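Local coordinates for capsid protein VP1 (Human polyomavirus 12, PDB 6Y5Z) that probably assembles, as disulfide-linked pentamers, into a T=7 icosahedral polyomavirus capsid that also takes part in attachment to and entry into host cells, at residues Glu23-Pro28 and Pro263-Val268; Gly132-Leu137 and Gly237-Cys242; Leu85-Val90 and Leu270-Val275. All coordinates share one frame; numbering follows the deposited sequence.

Interaction 1 of 3, residues Glu23-Pro28 and Pro263-Val268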
ATOM      1  N   GLU D  23     -12.413   5.163  29.477  1.00 16.36           N
ATOM      2  CA  GLU D  23     -11.225   4.481  28.937  1.00 18.38           C
ATOM      3  C   GLU D  23     -11.147   3.066  29.494  1.00 17.50           C
ATOM      4  O   GLU D  23     -11.642   2.794  30.605  1.00 17.95           O
ATOM      5  CB  GLU D  23      -9.988   5.345  29.186  1.00 21.34           C
ATOM      6  CG  GLU D  23      -9.428   5.277  30.578  1.00 23.57           C
ATOM      7  CD  GLU D  23      -8.121   6.049  30.750  1.00 28.24           C
ATOM      8  OE1 GLU D  23      -7.636   6.072  31.901  1.00 32.90           O
ATOM      9  OE2 GLU D  23      -7.579   6.646  29.747  1.00 27.23           O
ATOM     10  N   ALA D  24     -10.576   2.166  28.706  1.00 15.51           N
ATOM     11  CA  ALA D  24     -10.392   0.758  29.103  1.00 16.89           C
ATOM     12  C   ALA D  24      -9.271   0.151  28.280  1.00 16.29           C
ATOM     13  O   ALA D  24      -9.106   0.535  27.107  1.00 16.03           O
ATOM     14  CB  ALA D  24     -11.669  -0.003  28.923  1.00 17.19           C
ATOM     15  N   PHE D  25      -8.563  -0.813  28.864  1.00 16.42           N
ATOM     16  CA  PHE D  25      -7.681  -1.748  28.127  1.00 16.57           C
ATOM     17  C   PHE D  25      -8.393  -3.102  28.129  1.00 17.26           C
ATOM     18  O   PHE D  25      -8.867  -3.515  29.188  1.00 19.13           O
ATOM     19  CB  PHE D  25      -6.295  -1.831  28.766  1.00 17.64           C
ATOM     20  CG  PHE D  25      -5.379  -0.631  28.618  1.00 19.88           C
ATOM     21  CD1 PHE D  25      -4.557  -0.490  27.513  1.00 20.78           C
ATOM     22  CD2 PHE D  25      -5.275   0.308  29.630  1.00 22.14           C
ATOM     23  CE1 PHE D  25      -3.671   0.579  27.416  1.00 20.76           C
ATOM     24  CE2 PHE D  25      -4.396   1.380  29.535  1.00 20.77           C
ATOM     25  CZ  PHE D  25      -3.590   1.510  28.430  1.00 20.92           C
ATOM     26  N   LEU D  26      -8.518  -3.745  26.973  1.00 15.65           N
ATOM     27  CA  LEU D  26      -8.960  -5.153  26.850  1.00 15.60           C
ATOM     28  C   LEU D  26      -7.737  -6.016  26.562  1.00 15.13           C
ATOM     29  O   LEU D  26      -7.069  -5.785  25.553  1.00 15.39           O
ATOM     30  CB  LEU D  26     -10.036  -5.275  25.770  1.00 16.51           C
ATOM     31  CG  LEU D  26     -11.454  -4.940  26.230  1.00 17.21           C
ATOM     32  CD1 LEU D  26     -11.578  -3.524  26.766  1.00 18.06           C
ATOM     33  CD2 LEU D  26     -12.444  -5.171  25.102  1.00 17.64           C
ATOM     34  N   ASN D  27      -7.453  -6.985  27.425  1.00 14.58           N
ATOM     35  CA  ASN D  27      -6.342  -7.934  27.211  1.00 14.96           C
ATOM     36  C   ASN D  27      -6.772  -8.961  26.179  1.00 14.41           C
ATOM     37  O   ASN D  27      -7.949  -9.338  26.078  1.00 14.71           O
ATOM     38  CB  ASN D  27      -5.887  -8.581  28.519  1.00 15.97           C
ATOM     39  CG  ASN D  27      -4.997  -7.643  29.295  1.00 15.95           C
ATOM     40  OD1 ASN D  27      -4.144  -6.995  28.703  1.00 17.14           O
ATOM     41  ND2 ASN D  27      -5.241  -7.526  30.591  1.00 21.36           N
ATOM     42  N   PRO D  28      -5.802  -9.425  25.374  1.00 14.46           N
ATOM     43  CA  PRO D  28      -6.082 -10.417  24.347  1.00 14.00           C
ATOM     44  C   PRO D  28      -6.413 -11.781  24.975  1.00 14.78           C
ATOM     45  O   PRO D  28      -5.985 -12.085  26.095  1.00 13.93           O
ATOM     46  CB  PRO D  28      -4.780 -10.456  23.537  1.00 14.60           C
ATOM     47  CG  PRO D  28      -3.733 -10.090  24.509  1.00 14.23           C
ATOM     48  CD  PRO D  28      -4.371  -9.111  25.470  1.00 14.02           C
ATOM     49  N   PRO D 263      -2.813  -6.305  23.576  1.00 12.51           N
ATOM     50  CA  PRO D 263      -3.932  -5.595  24.181  1.00 12.69           C
ATOM     51  C   PRO D 263      -4.347  -4.387  23.352  1.00 12.69           C
ATOM     52  O   PRO D 263      -3.538  -3.854  22.624  1.00 13.09           O
ATOM     53  CB  PRO D 263      -3.430  -5.107  25.543  1.00 13.18           C
ATOM     54  CG  PRO D 263      -2.011  -5.605  25.646  1.00 13.29           C
ATOM     55  CD  PRO D 263      -1.560  -6.097  24.298  1.00 13.06           C
ATOM     56  N   ARG D 264      -5.590  -3.971  23.536  1.00 12.50           N
ATOM     57  CA  ARG D 264      -6.134  -2.773  22.883  1.00 12.60           C
ATOM     58  C   ARG D 264      -6.654  -1.803  23.938  1.00 13.37           C
ATOM     59  O   ARG D 264      -7.434  -2.203  24.820  1.00 12.63           O
ATOM     60  CB  ARG D 264      -7.226  -3.171  21.891  1.00 12.95           C
ATOM     61  CG  ARG D 264      -7.901  -1.998  21.204  1.00 12.61           C
ATOM     62  CD  ARG D 264      -8.883  -2.460  20.146  1.00 13.41           C
ATOM     63  NE  ARG D 264      -8.295  -3.009  18.920  1.00 13.53           N
ATOM     64  CZ  ARG D 264      -7.984  -2.317  17.826  1.00 13.97           C
ATOM     65  NH1 ARG D 264      -7.489  -2.936  16.764  1.00 14.47           N
ATOM     66  NH2 ARG D 264      -8.134  -0.999  17.809  1.00 14.03           N
ATOM     67  N   TYR D 265      -6.315  -0.541  23.747  1.00 13.06           N
ATOM     68  CA  TYR D 265      -6.851   0.605  24.506  1.00 13.44           C
ATOM     69  C   TYR D 265      -8.032   1.219  23.764  1.00 12.55           C
ATOM     70  O   TYR D 265      -7.999   1.351  22.507  1.00 12.74           O
ATOM     71  CB  TYR D 265      -5.765   1.663  24.647  1.00 14.38           C
ATOM     72  CG  TYR D 265      -6.176   2.920  25.350  1.00 14.28           C
ATOM     73  CD1 TYR D 265      -6.375   2.953  26.718  1.00 14.88           C
ATOM     74  CD2 TYR D 265      -6.381   4.081  24.631  1.00 14.83           C
ATOM     75  CE1 TYR D 265      -6.757   4.128  27.356  1.00 15.82           C
ATOM     76  CE2 TYR D 265      -6.705   5.273  25.257  1.00 15.44           C
ATOM     77  CZ  TYR D 265      -6.934   5.288  26.613  1.00 15.47           C
ATOM     78  OH  TYR D 265      -7.261   6.505  27.170  1.00 17.66           O
ATOM     79  N   PHE D 266      -9.006   1.687  24.536  1.00 11.99           N
ATOM     80  CA  PHE D 266     -10.168   2.462  24.057  1.00 12.13           C
ATOM     81  C   PHE D 266     -10.309   3.706  24.916  1.00 13.96           C
ATOM     82  O   PHE D 266     -10.275   3.584  26.155  1.00 13.93           O
ATOM     83  CB  PHE D 266     -11.485   1.696  24.177  1.00 13.27           C
ATOM     84  CG  PHE D 266     -11.594   0.423  23.374  1.00 13.31           C
ATOM     85  CD1 PHE D 266     -10.957  -0.751  23.771  1.00 13.21           C
ATOM     86  CD2 PHE D 266     -12.419   0.373  22.267  1.00 13.51           C
ATOM     87  CE1 PHE D 266     -11.121  -1.924  23.052  1.00 13.63           C
ATOM     88  CE2 PHE D 266     -12.587  -0.805  21.554  1.00 13.66           C
ATOM     89  CZ  PHE D 266     -11.952  -1.958  21.959  1.00 13.86           C
ATOM     90  N   ASN D 267     -10.504   4.864  24.283  1.00 14.02           N
ATOM     91  CA  ASN D 267     -10.970   6.082  24.990  1.00 14.30           C
ATOM     92  C   ASN D 267     -12.156   6.605  24.200  1.00 13.56           C
ATOM     93  O   ASN D 267     -11.955   7.146  23.104  1.00 13.49           O
ATOM     94  CB  ASN D 267      -9.879   7.137  25.153  1.00 14.60           C
ATOM     95  CG  ASN D 267     -10.330   8.269  26.057  1.00 17.74           C
ATOM     96  OD1 ASN D 267     -11.506   8.574  26.120  1.00 20.55           O
ATOM     97  ND2 ASN D 267      -9.426   8.828  26.839  1.00 20.94           N
ATOM     98  N   VAL D 268     -13.343   6.411  24.751  1.00 14.25           N
ATOM     99  CA  VAL D 268     -14.624   6.743  24.070  1.00 14.05           C
ATOM    100  C   VAL D 268     -15.163   8.045  24.633  1.00 15.86           C
ATOM    101  O   VAL D 268     -15.283   8.176  25.882  1.00 16.18           O
ATOM    102  CB  VAL D 268     -15.649   5.608  24.195  1.00 14.47           C
ATOM    103  CG1 VAL D 268     -16.956   5.942  23.490  1.00 14.21           C
ATOM    104  CG2 VAL D 268     -15.069   4.310  23.665  1.00 14.63           C
TER
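Ala24 and Leu26 pair with Phe266 and Arg264 in an antiparallel ladder between the first and last strands of the VP1 jelly roll, a worked example of how strands far apart in sequence pair within one sheet. Two hydrogen-bonded pairs carry the ladder: Ala24 and Phe266 bond each way, with Phe266 N to Ala24 O at 2.8 Å, while Leu26 N reaches Arg264 O at 2.9 Å and Leu26 O receives Arg264 N. Side chains alternate between two faces. On one, Tyr265 presents a ring edge to Phe25: its CD1 stands over the centre of the Phe25 ring, 3.6 Å from CZ, in an edge-to-face pair with planes 52° apart. Tyr265 CG lies anti to the backbone N (chi1 178°), which carries the ring along the strand toward Glu23. There its hydroxyl donates to Glu23 OE2 at 2.6 Å, on the anti side of the carboxylate, and Asn267 ND2 adds a weak bond to the hydroxyl, its OD1 being held by Gln21. A second subunit packs against this face, bringing Leu168 to Phe25 and Pro191 to Tyr265. The opposite face is largely apolar: Leu26 crosses Phe266 at about a right angle, with CD2 4.1 Å from CE1, and both residues continue into Leu240 and Cys242 of strand 237-250. Arg264 lies on this side, but its guanidinium leads away to a salt bridge with Asp244. Pro28 CD rests 4.1 Å from Pro263 CB. This division, with one face turned to the sandwich interior and the other meeting a neighbouring subunit, fits the jelly-roll pentamer of polyomavirus VP1.

Interaction 2 of 3, residues Gly132-Leu137 and Gly237-Cys242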
ATOM      1  N   GLY D 132     -23.753   0.240  21.884  1.00 14.47           N
ATOM      2  CA  GLY D 132     -24.721   0.457  22.981  1.00 15.50           C
ATOM      3  C   GLY D 132     -25.368  -0.839  23.424  1.00 17.58           C
ATOM      4  O   GLY D 132     -26.257  -0.787  24.287  1.00 16.48           O
ATOM      5  N   GLU D 133     -24.900  -1.974  22.905  1.00 16.64           N
ATOM      6  CA  GLU D 133     -25.382  -3.335  23.263  1.00 16.86           C
ATOM      7  C   GLU D 133     -24.345  -4.306  22.727  1.00 16.12           C
ATOM      8  O   GLU D 133     -23.419  -3.885  22.037  1.00 15.43           O
ATOM      9  CB  GLU D 133     -26.787  -3.553  22.713  1.00 18.36           C
ATOM     10  CG  GLU D 133     -26.877  -3.503  21.203  1.00 19.71           C
ATOM     11  CD  GLU D 133     -28.305  -3.273  20.769  1.00 23.05           C
ATOM     12  OE1 GLU D 133     -28.998  -4.285  20.499  1.00 26.78           O
ATOM     13  OE2 GLU D 133     -28.722  -2.093  20.709  1.00 23.11           O
ATOM     14  N   PRO D 134     -24.414  -5.608  23.069  1.00 16.30           N
ATOM     15  CA  PRO D 134     -23.384  -6.539  22.632  1.00 15.95           C
ATOM     16  C   PRO D 134     -23.283  -6.605  21.101  1.00 15.31           C
ATOM     17  O   PRO D 134     -24.274  -6.436  20.396  1.00 15.20           O
ATOM     18  CB  PRO D 134     -23.846  -7.878  23.216  1.00 17.17           C
ATOM     19  CG  PRO D 134     -24.722  -7.475  24.406  1.00 17.16           C
ATOM     20  CD  PRO D 134     -25.421  -6.216  23.955  1.00 16.92           C
ATOM     21  N   LEU D 135     -22.070  -6.845  20.629  1.00 15.53           N
ATOM     22  CA  LEU D 135     -21.791  -7.049  19.187  1.00 14.58           C
ATOM     23  C   LEU D 135     -22.609  -8.249  18.681  1.00 14.28           C
ATOM     24  O   LEU D 135     -22.561  -9.331  19.291  1.00 16.09           O
ATOM     25  CB  LEU D 135     -20.282  -7.253  19.002  1.00 15.02           C
ATOM     26  CG  LEU D 135     -19.822  -7.547  17.572  1.00 14.98           C
ATOM     27  CD1 LEU D 135     -19.954  -6.307  16.719  1.00 15.71           C
ATOM     28  CD2 LEU D 135     -18.381  -8.034  17.572  1.00 15.21           C
ATOM     29  N   ASP D 136     -23.344  -8.065  17.592  1.00 13.51           N
ATOM     30  CA  ASP D 136     -24.069  -9.169  16.913  1.00 13.89           C
ATOM     31  C   ASP D 136     -23.072  -9.982  16.079  1.00 14.10           C
ATOM     32  O   ASP D 136     -22.253  -9.354  15.344  1.00 13.74           O
ATOM     33  CB  ASP D 136     -25.192  -8.639  16.032  1.00 14.62           C
ATOM     34  CG  ASP D 136     -26.289  -7.941  16.819  1.00 16.66           C
ATOM     35  OD1 ASP D 136     -26.848  -8.603  17.725  1.00 17.83           O
ATOM     36  OD2 ASP D 136     -26.559  -6.745  16.544  1.00 16.18           O
ATOM     37  N   LEU D 137     -23.106 -11.307  16.214  1.00 14.46           N
ATOM     38  CA  LEU D 137     -22.185 -12.248  15.534  1.00 13.76           C
ATOM     39  C   LEU D 137     -22.971 -13.131  14.563  1.00 13.90           C
ATOM     40  O   LEU D 137     -24.117 -13.556  14.862  1.00 14.50           O
ATOM     41  CB  LEU D 137     -21.455 -13.121  16.556  1.00 14.35           C
ATOM     42  CG  LEU D 137     -20.589 -12.386  17.578  1.00 15.27           C
ATOM     43  CD1 LEU D 137     -20.045 -13.372  18.605  1.00 16.55           C
ATOM     44  CD2 LEU D 137     -19.458 -11.647  16.888  1.00 17.15           C
ATOM     45  N   GLY D 237     -24.758   1.117  29.740  1.00 18.95           N
ATOM     46  CA  GLY D 237     -23.557   0.291  29.540  1.00 18.13           C
ATOM     47  C   GLY D 237     -22.942   0.594  28.185  1.00 16.34           C
ATOM     48  O   GLY D 237     -23.698   0.742  27.207  1.00 15.39           O
ATOM     49  N   LEU D 238     -21.618   0.701  28.163  1.00 15.00           N
ATOM     50  CA  LEU D 238     -20.826   0.850  26.919  1.00 14.99           C
ATOM     51  C   LEU D 238     -20.162  -0.486  26.598  1.00 14.41           C
ATOM     52  O   LEU D 238     -19.453  -1.038  27.452  1.00 15.31           O
ATOM     53  CB  LEU D 238     -19.789   1.950  27.103  1.00 15.13           C
ATOM     54  CG  LEU D 238     -18.864   2.143  25.909  1.00 15.58           C
ATOM     55  CD1 LEU D 238     -19.655   2.664  24.722  1.00 15.79           C
ATOM     56  CD2 LEU D 238     -17.747   3.094  26.288  1.00 15.91           C
ATOM     57  N   PHE D 239     -20.429  -1.012  25.401  1.00 14.22           N
ATOM     58  CA  PHE D 239     -19.935  -2.342  24.970  1.00 13.81           C
ATOM     59  C   PHE D 239     -18.721  -2.188  24.051  1.00 13.18           C
ATOM     60  O   PHE D 239     -18.812  -1.592  22.966  1.00 13.63           O
ATOM     61  CB  PHE D 239     -21.089  -3.092  24.309  1.00 14.32           C
ATOM     62  CG  PHE D 239     -22.199  -3.381  25.295  1.00 15.42           C
ATOM     63  CD1 PHE D 239     -23.110  -2.396  25.652  1.00 16.18           C
ATOM     64  CD2 PHE D 239     -22.294  -4.632  25.877  1.00 16.19           C
ATOM     65  CE1 PHE D 239     -24.104  -2.666  26.582  1.00 17.31           C
ATOM     66  CE2 PHE D 239     -23.306  -4.913  26.783  1.00 17.51           C
ATOM     67  CZ  PHE D 239     -24.204  -3.928  27.127  1.00 17.56           C
ATOM     68  N   LEU D 240     -17.597  -2.749  24.482  1.00 13.53           N
ATOM     69  CA  LEU D 240     -16.326  -2.732  23.737  1.00 13.48           C
ATOM     70  C   LEU D 240     -15.988  -4.165  23.383  1.00 14.71           C
ATOM     71  O   LEU D 240     -16.146  -5.060  24.232  1.00 14.68           O
ATOM     72  CB  LEU D 240     -15.208  -2.152  24.588  1.00 13.79           C
ATOM     73  CG  LEU D 240     -15.507  -0.806  25.242  1.00 14.20           C
ATOM     74  CD1 LEU D 240     -14.353  -0.391  26.144  1.00 15.19           C
ATOM     75  CD2 LEU D 240     -15.773   0.242  24.184  1.00 14.53           C
ATOM     76  N   SER D 241     -15.500  -4.371  22.172  1.00 13.63           N
ATOM     77  CA  SER D 241     -15.163  -5.706  21.621  0.50 13.44           C
ATOM     78  C   SER D 241     -13.873  -5.577  20.812  1.00 13.38           C
ATOM     79  O   SER D 241     -13.722  -4.528  20.205  1.00 13.50           O
ATOM     80  CB  SER D 241     -16.265  -6.202  20.733  0.50 12.57           C
ATOM     81  OG  SER D 241     -17.517  -6.230  21.401  0.50 11.37           O
ATOM     82  N   CYS D 242     -13.036  -6.603  20.773  1.00 12.94           N
ATOM     83  CA  CYS D 242     -11.862  -6.556  19.870  1.00 13.66           C
ATOM     84  C   CYS D 242     -11.246  -7.938  19.722  1.00 13.98           C
ATOM     85  O   CYS D 242     -11.569  -8.856  20.488  1.00 14.54           O
ATOM     86  CB  CYS D 242     -10.835  -5.549  20.355  1.00 13.65           C
ATOM     87  SG  CYS D 242     -10.218  -5.842  22.032  1.00 15.53           S
TER
HETATM   88  O   HOH W   1     -19.973  -7.283  22.553  1.00 19.10           O
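The ring of Phe239 is laid flat against the backbone of Glu133 and Pro134, which together line one of its faces. Glu133 CA sits 3.4 Å above the ring plane, displaced toward the rim, and Pro134 N lies over the same face. From the proline ring, CD points at the aromatic centroid from 4.1 Å, 23° off the normal, a CH-pi contact in which the two side chains run side by side in the same direction. Gly132 approaches obliquely, its C 3.5 Å from Phe239 CD1. Phe239 CG is anti to its own carbonyl carbon (chi1 -65°), which swings the ring back toward Gly237, with one face against the Glu133-Pro134 backbone; Glu133 O also lies 3.3 Å from Phe239 CB. The glutamate side chain points away from this packing and instead reaches Asn196 and Lys234.

Two residues farther on, the contact changes from aromatic to solvent-mediated. A water accepts from Leu135 N at 2.9 Å and is hydrogen-bonded to Ser241 OG, also at 2.9 Å. Since Ser241 has two deposited conformers, this bridge is certain for one of them alone. Leu135 CB adds a looser contact with the same hydroxyl oxygen. No direct hydrogen bond joins Gly132-Leu137 to Gly237-Cys242, so the segments meet through the ring face, the water and van der Waals contacts. On the reverse of strand 237-250, Leu238 and Leu240 turn away to Val268 and Phe266. The arrangement is that of a connection running roughly along strand 237-250 of the jelly roll, on the side opposite Leu238 and Leu240, as it leaves strand 124-131 and enters the small sheet containing strand 136-139.

Interaction 3 of 3, residues Leu85-Val90 and Leu270-Val275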
ATOM      1  N   LEU D  85     -32.818  10.359  28.689  1.00 17.75           N
ATOM      2  CA  LEU D  85     -31.450  10.612  28.209  1.00 16.47           C
ATOM      3  C   LEU D  85     -30.745   9.283  28.011  1.00 17.09           C
ATOM      4  O   LEU D  85     -30.961   8.342  28.786  1.00 17.06           O
ATOM      5  CB  LEU D  85     -30.695  11.466  29.216  1.00 18.22           C
ATOM      6  CG  LEU D  85     -31.209  12.880  29.429  1.00 19.70           C
ATOM      7  CD1 LEU D  85     -30.329  13.579  30.457  1.00 22.03           C
ATOM      8  CD2 LEU D  85     -31.215  13.676  28.133  1.00 21.00           C
ATOM      9  N   MET D  86     -29.906   9.223  26.986  1.00 16.46           N
ATOM     10  CA  MET D  86     -28.976   8.089  26.778  1.00 15.22           C
ATOM     11  C   MET D  86     -27.583   8.639  26.510  1.00 15.25           C
ATOM     12  O   MET D  86     -27.471   9.689  25.843  1.00 16.23           O
ATOM     13  CB  MET D  86     -29.422   7.232  25.592  1.00 16.07           C
ATOM     14  CG  MET D  86     -30.803   6.604  25.787  1.00 16.25           C
ATOM     15  SD  MET D  86     -31.284   5.510  24.442  1.00 19.42           S
ATOM     16  CE  MET D  86     -30.287   4.078  24.861  1.00 19.67           C
ATOM     17  N   TRP D  87     -26.546   7.953  26.985  1.00 14.93           N
ATOM     18  CA  TRP D  87     -25.151   8.217  26.562  1.00 13.69           C
ATOM     19  C   TRP D  87     -25.005   7.815  25.096  1.00 14.51           C
ATOM     20  O   TRP D  87     -25.365   6.691  24.717  1.00 15.25           O
ATOM     21  CB  TRP D  87     -24.159   7.490  27.453  1.00 14.20           C
ATOM     22  CG  TRP D  87     -24.060   8.076  28.826  1.00 14.66           C
ATOM     23  CD1 TRP D  87     -24.443   7.474  29.988  1.00 16.23           C
ATOM     24  CD2 TRP D  87     -23.528   9.360  29.182  1.00 15.67           C
ATOM     25  NE1 TRP D  87     -24.169   8.295  31.050  1.00 15.63           N
ATOM     26  CE2 TRP D  87     -23.633   9.468  30.588  1.00 15.96           C
ATOM     27  CE3 TRP D  87     -23.026  10.455  28.470  1.00 15.63           C
ATOM     28  CZ2 TRP D  87     -23.207  10.596  31.285  1.00 16.03           C
ATOM     29  CZ3 TRP D  87     -22.571  11.558  29.159  1.00 16.58           C
ATOM     30  CH2 TRP D  87     -22.684  11.636  30.548  1.00 16.52           C
ATOM     31  N   GLU D  88     -24.495   8.732  24.289  1.00 14.14           N
ATOM     32  CA  GLU D  88     -24.258   8.519  22.842  1.00 14.57           C
ATOM     33  C   GLU D  88     -22.747   8.529  22.626  1.00 13.92           C
ATOM     34  O   GLU D  88     -22.080   9.526  23.017  1.00 15.35           O
ATOM     35  CB  GLU D  88     -24.950   9.637  22.083  1.00 14.38           C
ATOM     36  CG  GLU D  88     -24.666   9.619  20.593  1.00 15.72           C
ATOM     37  CD  GLU D  88     -25.153  10.850  19.864  1.00 17.50           C
ATOM     38  OE1 GLU D  88     -25.644  11.789  20.529  1.00 17.43           O
ATOM     39  OE2 GLU D  88     -25.015  10.875  18.634  1.00 18.35           O
ATOM     40  N   ALA D  89     -22.205   7.442  22.070  1.00 13.95           N
ATOM     41  CA  ALA D  89     -20.766   7.345  21.768  1.00 14.02           C
ATOM     42  C   ALA D  89     -20.517   8.157  20.490  1.00 15.31           C
ATOM     43  O   ALA D  89     -21.087   7.799  19.447  1.00 15.16           O
ATOM     44  CB  ALA D  89     -20.347   5.905  21.637  1.00 14.66           C
ATOM     45  N   VAL D  90     -19.728   9.224  20.605  1.00 14.82           N
ATOM     46  CA  VAL D  90     -19.467  10.199  19.510  1.00 16.38           C
ATOM     47  C   VAL D  90     -18.222   9.777  18.735  1.00 15.18           C
ATOM     48  O   VAL D  90     -18.226   9.852  17.499  1.00 15.73           O
ATOM     49  CB  VAL D  90     -19.315  11.614  20.090  1.00 18.46           C
ATOM     50  CG1 VAL D  90     -18.896  12.631  19.030  1.00 20.35           C
ATOM     51  CG2 VAL D  90     -20.595  12.030  20.793  1.00 20.32           C
ATOM     52  N   LEU D 270     -18.358  10.294  25.109  1.00 15.65           N
ATOM     53  CA  LEU D 270     -19.830  10.166  25.115  1.00 16.30           C
ATOM     54  C   LEU D 270     -20.476  11.502  25.430  1.00 15.69           C
ATOM     55  O   LEU D 270     -19.887  12.328  26.138  1.00 16.31           O
ATOM     56  CB  LEU D 270     -20.270   9.089  26.103  1.00 18.17           C
ATOM     57  CG  LEU D 270     -19.669   7.722  25.768  1.00 19.92           C
ATOM     58  CD1 LEU D 270     -18.582   7.348  26.738  1.00 22.04           C
ATOM     59  CD2 LEU D 270     -20.719   6.649  25.679  1.00 19.91           C
ATOM     60  N   ARG D 271     -21.682  11.671  24.924  1.00 14.56           N
ATOM     61  CA  ARG D 271     -22.492  12.872  25.209  1.00 15.70           C
ATOM     62  C   ARG D 271     -23.915  12.438  25.532  1.00 15.61           C
ATOM     63  O   ARG D 271     -24.393  11.378  25.066  1.00 15.09           O
ATOM     64  CB  ARG D 271     -22.422  13.851  24.037  1.00 16.86           C
ATOM     65  CG  ARG D 271     -23.193  13.387  22.818  1.00 17.69           C
ATOM     66  CD  ARG D 271     -23.033  14.372  21.673  1.00 18.30           C
ATOM     67  NE  ARG D 271     -23.579  13.786  20.466  1.00 18.26           N
ATOM     68  CZ  ARG D 271     -23.292  14.189  19.232  1.00 19.61           C
ATOM     69  NH1 ARG D 271     -22.505  15.230  19.044  1.00 19.53           N
ATOM     70  NH2 ARG D 271     -23.836  13.584  18.195  1.00 18.84           N
ATOM     71  N   LYS D 272     -24.616  13.249  26.310  1.00 15.47           N
ATOM     72  CA  LYS D 272     -26.025  12.951  26.629  1.00 15.55           C
ATOM     73  C   LYS D 272     -26.888  13.327  25.424  1.00 15.45           C
ATOM     74  O   LYS D 272     -26.748  14.445  24.899  1.00 16.58           O
ATOM     75  CB  LYS D 272     -26.455  13.725  27.875  1.00 16.33           C
ATOM     76  CG  LYS D 272     -25.685  13.348  29.129  1.00 17.21           C
ATOM     77  CD  LYS D 272     -26.133  14.155  30.322  1.00 20.31           C
ATOM     78  CE  LYS D 272     -25.259  13.924  31.530  1.00 21.96           C
ATOM     79  NZ  LYS D 272     -25.597  14.876  32.614  1.00 24.29           N
ATOM     80  N   ARG D 273     -27.742  12.409  25.003  1.00 14.58           N
ATOM     81  CA  ARG D 273     -28.695  12.561  23.889  1.00 15.17           C
ATOM     82  C   ARG D 273     -30.101  12.329  24.429  1.00 15.67           C
ATOM     83  O   ARG D 273     -30.332  11.275  25.092  1.00 16.16           O
ATOM     84  CB  ARG D 273     -28.375  11.520  22.814  1.00 15.58           C
ATOM     85  CG  ARG D 273     -29.372  11.463  21.674  1.00 16.24           C
ATOM     86  CD  ARG D 273     -29.320  12.665  20.749  1.00 16.38           C
ATOM     87  NE  ARG D 273     -28.244  12.520  19.776  1.00 17.01           N
ATOM     88  CZ  ARG D 273     -28.237  13.026  18.550  1.00 18.18           C
ATOM     89  NH1 ARG D 273     -29.249  13.744  18.089  1.00 18.12           N
ATOM     90  NH2 ARG D 273     -27.195  12.807  17.757  1.00 17.99           N
ATOM     91  N   ALA D 274     -31.023  13.256  24.168  1.00 14.76           N
ATOM     92  CA  ALA D 274     -32.450  13.074  24.498  1.00 15.88           C
ATOM     93  C   ALA D 274     -33.087  12.105  23.499  1.00 17.22           C
ATOM     94  O   ALA D 274     -32.774  12.158  22.268  1.00 17.00           O
ATOM     95  CB  ALA D 274     -33.189  14.396  24.545  1.00 17.18           C
ATOM     96  N   VAL D 275     -33.972  11.243  24.003  1.00 16.96           N
ATOM     97  CA  VAL D 275     -34.803  10.314  23.199  1.00 17.85           C
ATOM     98  C   VAL D 275     -36.246  10.356  23.719  1.00 20.54           C
ATOM     99  O   VAL D 275     -36.466  10.735  24.899  1.00 19.60           O
ATOM    100  CB  VAL D 275     -34.237   8.891  23.272  1.00 18.13           C
ATOM    101  CG1 VAL D 275     -32.816   8.852  22.775  1.00 18.59           C
ATOM    102  CG2 VAL D 275     -34.310   8.326  24.678  1.00 19.39           C
TER
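Glu88 faces Arg271 and Arg273 across an antiparallel ladder, and charge dominates one side of it. Each arginine grips the carboxylate side-on with NE and NH2, giving four bonds in all. Arg271 NE and Arg273 NE both donate to Glu88 OE1, at 2.9 and 2.8 Å; the two NH2 groups both reach Glu88 OE2, each at 3.0 Å. At either oxygen the two donors arrive from opposite faces of the carboxylate plane, so the group is clamped between the guanidiniums. The Glu88 chain is extended, while Arg273 bends at chi2 and chi3 (71° and 82°) to bring its nitrogens round. Outside the pair of strands, Gly230 N also bonds Glu88 OE2, and Arg273 NH1 is held by Leu10 O.

Backbone hydrogen bonds form the second class. Met86 pairs with Arg273 and Glu88 with Arg271, in both directions, while the strand axes are turned 138° apart, a marked twist.

Packing contacts, CH-pi among them, make up the third. Lys272 runs alongside Trp87 with its extended chain, CG over the six-membered ring 3.9 Å from the centroid, a CH-pi contact, and CE 3.6 Å from CH2. Leu270 CB meets Trp87 CE3 at 3.9 Å. On the arginine side, Val90 CG2 lies over a face of the Arg271 guanidinium, and Met86 SD touches Val275 CG1 at 4.0 Å.

With two arginines and a backbone N-H serving one buried carboxylate, the glutamate is probably kept ionised; the cluster would carry a net positive charge, and its bidentate grips tie neighbouring strands together beyond what the ladder alone provides.

How the interactions relate
Strand 257-276 unites the set: interaction 1 uses its middle against strand 9-26, and interaction 3 its later part against strand 83-96, their centres about 21 Å apart. Interaction 2 lies on the preceding strand, 237-250, about 13 Å from interaction 1 and 16 Å from interaction 3, centre to centre. The segments of interactions 1 and 3 alternate along the chain, whereas both of those of interaction 2 fall between the partners of each. Direct packing links all three: Phe266 meets Ser241, Val268 meets Ala89, and Leu238 meets Leu270. The C-terminal strand thus gathers strands from distant parts of the sequence into one jelly-roll subunit of the pentamer.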